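Local coordinates for YecR (Salmonella typhimurium, PDB 7BGL), which is a predicted lipoprotein of unestablished function that sits in a large multi-protein assembly, probably the LP ring of the bacterial flagellum, at residues Ile30-Leu42 and Leu86-Cys98. Numbering follows the deposited sequence.
Sequences ISGIVRLTYNQPL and LCLNTRFTLSWQC
Val-34 and Trp-96 form a hydrogen-bonded antiparallel pair, with Val-34 N 2.9 Å from Trp-96 O and Trp-96 N bonded back to Val-34 O. The same two-way pairing recurs at Leu-36 with Leu-94, Tyr-38 with Phe-92 and Gln-40 with Thr-90. Cys-98 N extends the ladder to Gly-32 O.

The tight part lies on the face carrying Val-34, Leu-36, Leu-94 and Trp-96. Val-34 CG2 touches Cys-98 SG at 3.6 Å. Leu-36 reaches diagonally to the indole, and its CD1 lies 3.6 Å from Trp-96 NE1. Farther along this face, CG of Tyr-38 sits between the backbone N and the carbonyl carbon (chi1 52°). This turns the phenol across the neighbouring strand. Phe-92 CB lies over one ring face, modelled too close for its exact distance to be trusted. The ring edge meets Leu-94, with Tyr-38 CE1 3.8 Å from Leu-94 CG. The Tyr-38 and Phe-92 rings are nearly parallel, at 14°, but are slid apart and overlap little.

The other face is looser and more polar from Thr-37 and Thr-93 to Asn-39 and Arg-91. Thr-37 CG2 meets Thr-93 CG2 at 3.9 Å. On the surface, Asn-39 and Arg-91 lie side by side, with Asn-39 OD1 2.9 Å from Arg-91 NE. Arg-35 passes Ser-95 CB, and its NH2 bonds to the backbone of another protein's chain. Ile-33 and Gln-97 are buried and pack on another protein's chain. Past the paired strands, Leu-42 lies on the surface against Cys-87 O, and its CD1 is 4.4 Å from Leu-86 CD1.

These are the two central strands of a four-stranded antiparallel sheet. Strand 23-28 flanks 33-41, with Gly-32 and Ile-33 opposite Ser-28 in a G1 beta bulge. Strand 76-82 flanks 87-97, joined by the Cys-79–Cys-87 disulfide. Helix 52-63 covers Leu-36 and Trp-96, and the Cys-61–Cys-98 disulfide ties its end to the strand pair.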
loop_
_atom_site.group_PDB
_atom_site.type_symbol
_atom_site.label_atom_id
_atom_site.label_comp_id
_atom_site.label_asym_id
_atom_site.label_seq_id
_atom_site.Cartn_x
_atom_site.Cartn_y
_atom_site.Cartn_z
ATOM N N ILE C 30 -45.896 43.436 78.156
ATOM C CA ILE C 30 -45.603 43.452 76.729
ATOM C C ILE C 30 -46.804 42.885 75.987
ATOM O O ILE C 30 -47.139 41.703 76.130
ATOM C CB ILE C 30 -44.327 42.662 76.427
ATOM C CG1 ILE C 30 -43.138 43.255 77.187
ATOM C CG2 ILE C 30 -44.050 42.647 74.932
ATOM C CD1 ILE C 30 -42.733 44.632 76.708
ATOM N N SER C 31 -47.460 43.729 75.195
ATOM C CA SER C 31 -48.701 43.437 74.487
ATOM C C SER C 31 -49.900 43.458 75.429
ATOM O O SER C 31 -51.034 43.294 74.960
ATOM C CB SER C 31 -48.664 42.090 73.747
ATOM O OG SER C 31 -48.642 41.007 74.661
ATOM N N GLY C 32 -49.698 43.655 76.731
ATOM C CA GLY C 32 -50.802 43.756 77.667
ATOM C C GLY C 32 -51.714 42.547 77.662
ATOM O O GLY C 32 -52.919 42.675 77.422
ATOM N N ILE C 33 -51.156 41.368 77.926
ATOM C CA ILE C 33 -51.887 40.111 77.820
ATOM C C ILE C 33 -52.025 39.494 79.204
ATOM O O ILE C 33 -51.032 39.333 79.923
ATOM C CB ILE C 33 -51.194 39.131 76.855
ATOM C CG1 ILE C 33 -51.133 39.725 75.448
ATOM C CG2 ILE C 33 -51.921 37.797 76.838
ATOM C CD1 ILE C 33 -52.491 40.013 74.849
ATOM N N VAL C 34 -53.254 39.136 79.568
ATOM C CA VAL C 34 -53.545 38.454 80.823
ATOM C C VAL C 34 -54.120 37.084 80.500
ATOM O O VAL C 34 -55.020 36.960 79.662
ATOM C CB VAL C 34 -54.521 39.263 81.702
ATOM C CG1 VAL C 34 -54.926 38.455 82.924
ATOM C CG2 VAL C 34 -53.894 40.585 82.112
ATOM N N ARG C 35 -53.595 36.053 81.154
ATOM C CA ARG C 35 -54.027 34.682 80.921
ATOM C C ARG C 35 -54.439 34.054 82.243
ATOM O O ARG C 35 -53.665 34.068 83.205
ATOM C CB ARG C 35 -52.917 33.853 80.266
ATOM C CG ARG C 35 -52.488 34.354 78.899
ATOM C CD ARG C 35 -52.519 33.234 77.873
ATOM N NE ARG C 35 -52.400 33.736 76.510
ATOM C CZ ARG C 35 -51.247 33.986 75.903
ATOM N NH1 ARG C 35 -50.089 33.794 76.512
ATOM N NH2 ARG C 35 -51.258 34.440 74.653
ATOM N N LEU C 36 -55.649 33.503 82.277
ATOM C CA LEU C 36 -56.162 32.781 83.430
ATOM C C LEU C 36 -56.364 31.322 83.050
ATOM O O LEU C 36 -56.616 31.001 81.888
ATOM C CB LEU C 36 -57.484 33.381 83.923
ATOM C CG LEU C 36 -57.605 34.905 83.863
ATOM C CD1 LEU C 36 -58.994 35.350 84.290
ATOM C CD2 LEU C 36 -56.539 35.564 84.721
ATOM N N THR C 37 -56.246 30.434 84.033
ATOM C CA THR C 37 -56.359 29.005 83.788
ATOM C C THR C 37 -57.288 28.365 84.808
ATOM O O THR C 37 -57.347 28.781 85.969
ATOM C CB THR C 37 -54.989 28.313 83.839
ATOM O OG1 THR C 37 -54.388 28.535 85.121
ATOM C CG2 THR C 37 -54.077 28.858 82.753
ATOM N N TYR C 38 -58.017 27.344 84.360
ATOM C CA TYR C 38 -58.825 26.525 85.250
ATOM C C TYR C 38 -58.735 25.071 84.810
ATOM O O TYR C 38 -58.298 24.760 83.700
ATOM C CB TYR C 38 -60.287 26.998 85.308
ATOM C CG TYR C 38 -60.974 27.157 83.972
ATOM C CD1 TYR C 38 -60.797 28.303 83.209
ATOM C CD2 TYR C 38 -61.825 26.172 83.486
ATOM C CE1 TYR C 38 -61.431 28.456 81.992
ATOM C CE2 TYR C 38 -62.464 26.318 82.270
ATOM C CZ TYR C 38 -62.266 27.462 81.528
ATOM O OH TYR C 38 -62.899 27.610 80.316
ATOM N N ASN C 39 -59.134 24.176 85.710
ATOM C CA ASN C 39 -58.944 22.745 85.532
ATOM C C ASN C 39 -60.276 22.038 85.313
ATOM O O ASN C 39 -61.323 22.480 85.795
ATOM C CB ASN C 39 -58.234 22.133 86.745
ATOM C CG ASN C 39 -56.903 22.794 87.033
ATOM O OD1 ASN C 39 -56.333 23.469 86.177
ATOM N ND2 ASN C 39 -56.399 22.603 88.247
ATOM N N GLN C 40 -60.218 20.932 84.576
ATOM C CA GLN C 40 -61.368 20.072 84.339
ATOM C C GLN C 40 -60.965 18.616 84.528
ATOM O O GLN C 40 -60.057 18.130 83.841
ATOM C CB GLN C 40 -61.926 20.284 82.931
ATOM C CG GLN C 40 -63.087 21.256 82.848
ATOM C CD GLN C 40 -64.005 20.956 81.677
ATOM O OE1 GLN C 40 -63.960 19.869 81.102
ATOM N NE2 GLN C 40 -64.837 21.924 81.314
ATOM N N PRO C 41 -61.602 17.891 85.448
ATOM C CA PRO C 41 -61.329 16.452 85.566
ATOM C C PRO C 41 -61.726 15.707 84.303
ATOM O O PRO C 41 -62.261 16.309 83.367
ATOM C CB PRO C 41 -62.180 16.021 86.769
ATOM C CG PRO C 41 -62.495 17.276 87.508
ATOM C CD PRO C 41 -62.484 18.393 86.514
ATOM N N LEU C 42 -61.469 14.400 84.261
ATOM C CA LEU C 42 -61.731 13.619 83.059
ATOM C C LEU C 42 -63.191 13.730 82.636
ATOM O O LEU C 42 -63.494 14.282 81.573
ATOM C CB LEU C 42 -61.353 12.153 83.285
ATOM C CG LEU C 42 -60.818 11.380 82.079
ATOM C CD1 LEU C 42 -60.510 9.940 82.459
ATOM C CD2 LEU C 42 -61.798 11.431 80.918
ATOM N N LEU C 86 -55.667 8.304 77.730
ATOM C CA LEU C 86 -56.698 9.040 78.447
ATOM C C LEU C 86 -56.189 10.446 78.738
ATOM O O LEU C 86 -55.053 10.799 78.411
ATOM C CB LEU C 86 -57.096 8.315 79.737
ATOM C CG LEU C 86 -57.912 7.031 79.576
ATOM C CD1 LEU C 86 -58.336 6.494 80.934
ATOM C CD2 LEU C 86 -59.123 7.272 78.691
ATOM N N CYS C 87 -57.049 11.252 79.362
ATOM C CA CYS C 87 -56.719 12.627 79.752
ATOM C C CYS C 87 -57.311 12.854 81.141
ATOM O O CYS C 87 -58.485 13.211 81.278
ATOM C CB CYS C 87 -57.244 13.634 78.737
ATOM S SG CYS C 87 -56.878 15.358 79.137
ATOM N N LEU C 88 -56.490 12.642 82.171
ATOM C CA LEU C 88 -56.977 12.766 83.541
ATOM C C LEU C 88 -57.436 14.187 83.842
ATOM O O LEU C 88 -58.486 14.390 84.462
ATOM C CB LEU C 88 -55.890 12.333 84.525
ATOM C CG LEU C 88 -55.395 10.892 84.387
ATOM C CD1 LEU C 88 -54.413 10.552 85.497
ATOM C CD2 LEU C 88 -56.565 9.921 84.383
ATOM N N ASN C 89 -56.664 15.183 83.413
ATOM C CA ASN C 89 -56.984 16.581 83.661
ATOM C C ASN C 89 -56.814 17.385 82.381
ATOM O O ASN C 89 -55.949 17.088 81.552
ATOM C CB ASN C 89 -56.101 17.172 84.768
ATOM C CG ASN C 89 -56.459 18.609 85.093
ATOM O OD1 ASN C 89 -57.603 18.914 85.428
ATOM N ND2 ASN C 89 -55.480 19.499 84.993
ATOM N N THR C 90 -57.650 18.410 82.230
ATOM C CA THR C 90 -57.590 19.309 81.086
ATOM C C THR C 90 -57.498 20.742 81.584
ATOM O O THR C 90 -58.272 21.152 82.454
ATOM C CB THR C 90 -58.815 19.144 80.180
ATOM O OG1 THR C 90 -58.873 17.798 79.693
ATOM C CG2 THR C 90 -58.736 20.101 79.002
ATOM N N ARG C 91 -56.554 21.501 81.035
ATOM C CA ARG C 91 -56.386 22.902 81.393
ATOM C C ARG C 91 -57.071 23.781 80.355
ATOM O O ARG C 91 -56.812 23.654 79.155
ATOM C CB ARG C 91 -54.903 23.263 81.492
ATOM C CG ARG C 91 -54.185 22.622 82.666
ATOM C CD ARG C 91 -54.451 23.382 83.953
ATOM N NE ARG C 91 -53.756 22.789 85.089
ATOM C CZ ARG C 91 -52.469 22.963 85.352
ATOM N NH1 ARG C 91 -51.700 23.710 84.578
ATOM N NH2 ARG C 91 -51.940 22.372 86.420
ATOM N N PHE C 92 -57.945 24.671 80.821
ATOM C CA PHE C 92 -58.647 25.610 79.959
ATOM C C PHE C 92 -58.160 27.017 80.265
ATOM O O PHE C 92 -58.116 27.424 81.432
ATOM C CB PHE C 92 -60.162 25.510 80.152
ATOM C CG PHE C 92 -60.765 24.263 79.575
ATOM C CD1 PHE C 92 -60.874 23.114 80.338
ATOM C CD2 PHE C 92 -61.217 24.238 78.267
ATOM C CE1 PHE C 92 -61.427 21.964 79.809
ATOM C CE2 PHE C 92 -61.770 23.091 77.732
ATOM C CZ PHE C 92 -61.875 21.953 78.504
ATOM N N THR C 93 -57.797 27.752 79.218
ATOM C CA THR C 93 -57.199 29.071 79.345
ATOM C C THR C 93 -58.131 30.143 78.796
ATOM O O THR C 93 -58.826 29.940 77.797
ATOM C CB THR C 93 -55.855 29.139 78.611
ATOM O OG1 THR C 93 -56.077 29.095 77.197
ATOM C CG2 THR C 93 -54.967 27.973 79.016
ATOM N N LEU C 94 -58.136 31.289 79.473
ATOM C CA LEU C 94 -58.893 32.464 79.059
ATOM C C LEU C 94 -57.916 33.616 78.888
ATOM O O LEU C 94 -57.131 33.906 79.798
ATOM C CB LEU C 94 -59.974 32.816 80.085
ATOM C CG LEU C 94 -61.099 31.796 80.265
ATOM C CD1 LEU C 94 -62.034 32.220 81.387
ATOM C CD2 LEU C 94 -61.865 31.606 78.965
ATOM N N SER C 95 -57.964 34.267 77.731
ATOM C CA SER C 95 -57.047 35.348 77.401
ATOM C C SER C 95 -57.782 36.680 77.384
ATOM O O SER C 95 -58.942 36.758 76.971
ATOM C CB SER C 95 -56.381 35.103 76.044
ATOM O OG SER C 95 -57.350 34.913 75.028
ATOM N N TRP C 96 -57.101 37.725 77.848
ATOM C CA TRP C 96 -57.645 39.073 77.884
ATOM C C TRP C 96 -56.575 40.048 77.417
ATOM O O TRP C 96 -55.397 39.896 77.754
ATOM C CB TRP C 96 -58.121 39.454 79.293
ATOM C CG TRP C 96 -59.012 38.430 79.933
ATOM C CD1 TRP C 96 -58.641 37.215 80.432
ATOM C CD2 TRP C 96 -60.425 38.533 80.140
ATOM N NE1 TRP C 96 -59.735 36.557 80.937
ATOM C CE2 TRP C 96 -60.843 37.345 80.770
ATOM C CE3 TRP C 96 -61.377 39.517 79.855
ATOM C CZ2 TRP C 96 -62.171 37.112 81.118
ATOM C CZ3 TRP C 96 -62.695 39.285 80.202
ATOM C CH2 TRP C 96 -63.079 38.092 80.825
ATOM N N GLN C 97 -56.991 41.044 76.643
ATOM C CA GLN C 97 -56.097 42.072 76.122
ATOM C C GLN C 97 -56.434 43.387 76.814
ATOM O O GLN C 97 -57.451 44.015 76.503
ATOM C CB GLN C 97 -56.229 42.194 74.606
ATOM C CG GLN C 97 -55.194 43.099 73.959
ATOM C CD GLN C 97 -55.783 44.417 73.498
ATOM O OE1 GLN C 97 -56.976 44.509 73.209
ATOM N NE2 GLN C 97 -54.947 45.445 73.424
ATOM N N CYS C 98 -55.584 43.799 77.751
ATOM C CA CYS C 98 -55.824 45.040 78.472
ATOM C C CYS C 98 -55.758 46.228 77.520
ATOM O O CYS C 98 -54.897 46.293 76.638
ATOM C CB CYS C 98 -54.806 45.210 79.598
ATOM S SG CYS C 98 -54.689 43.819 80.749
#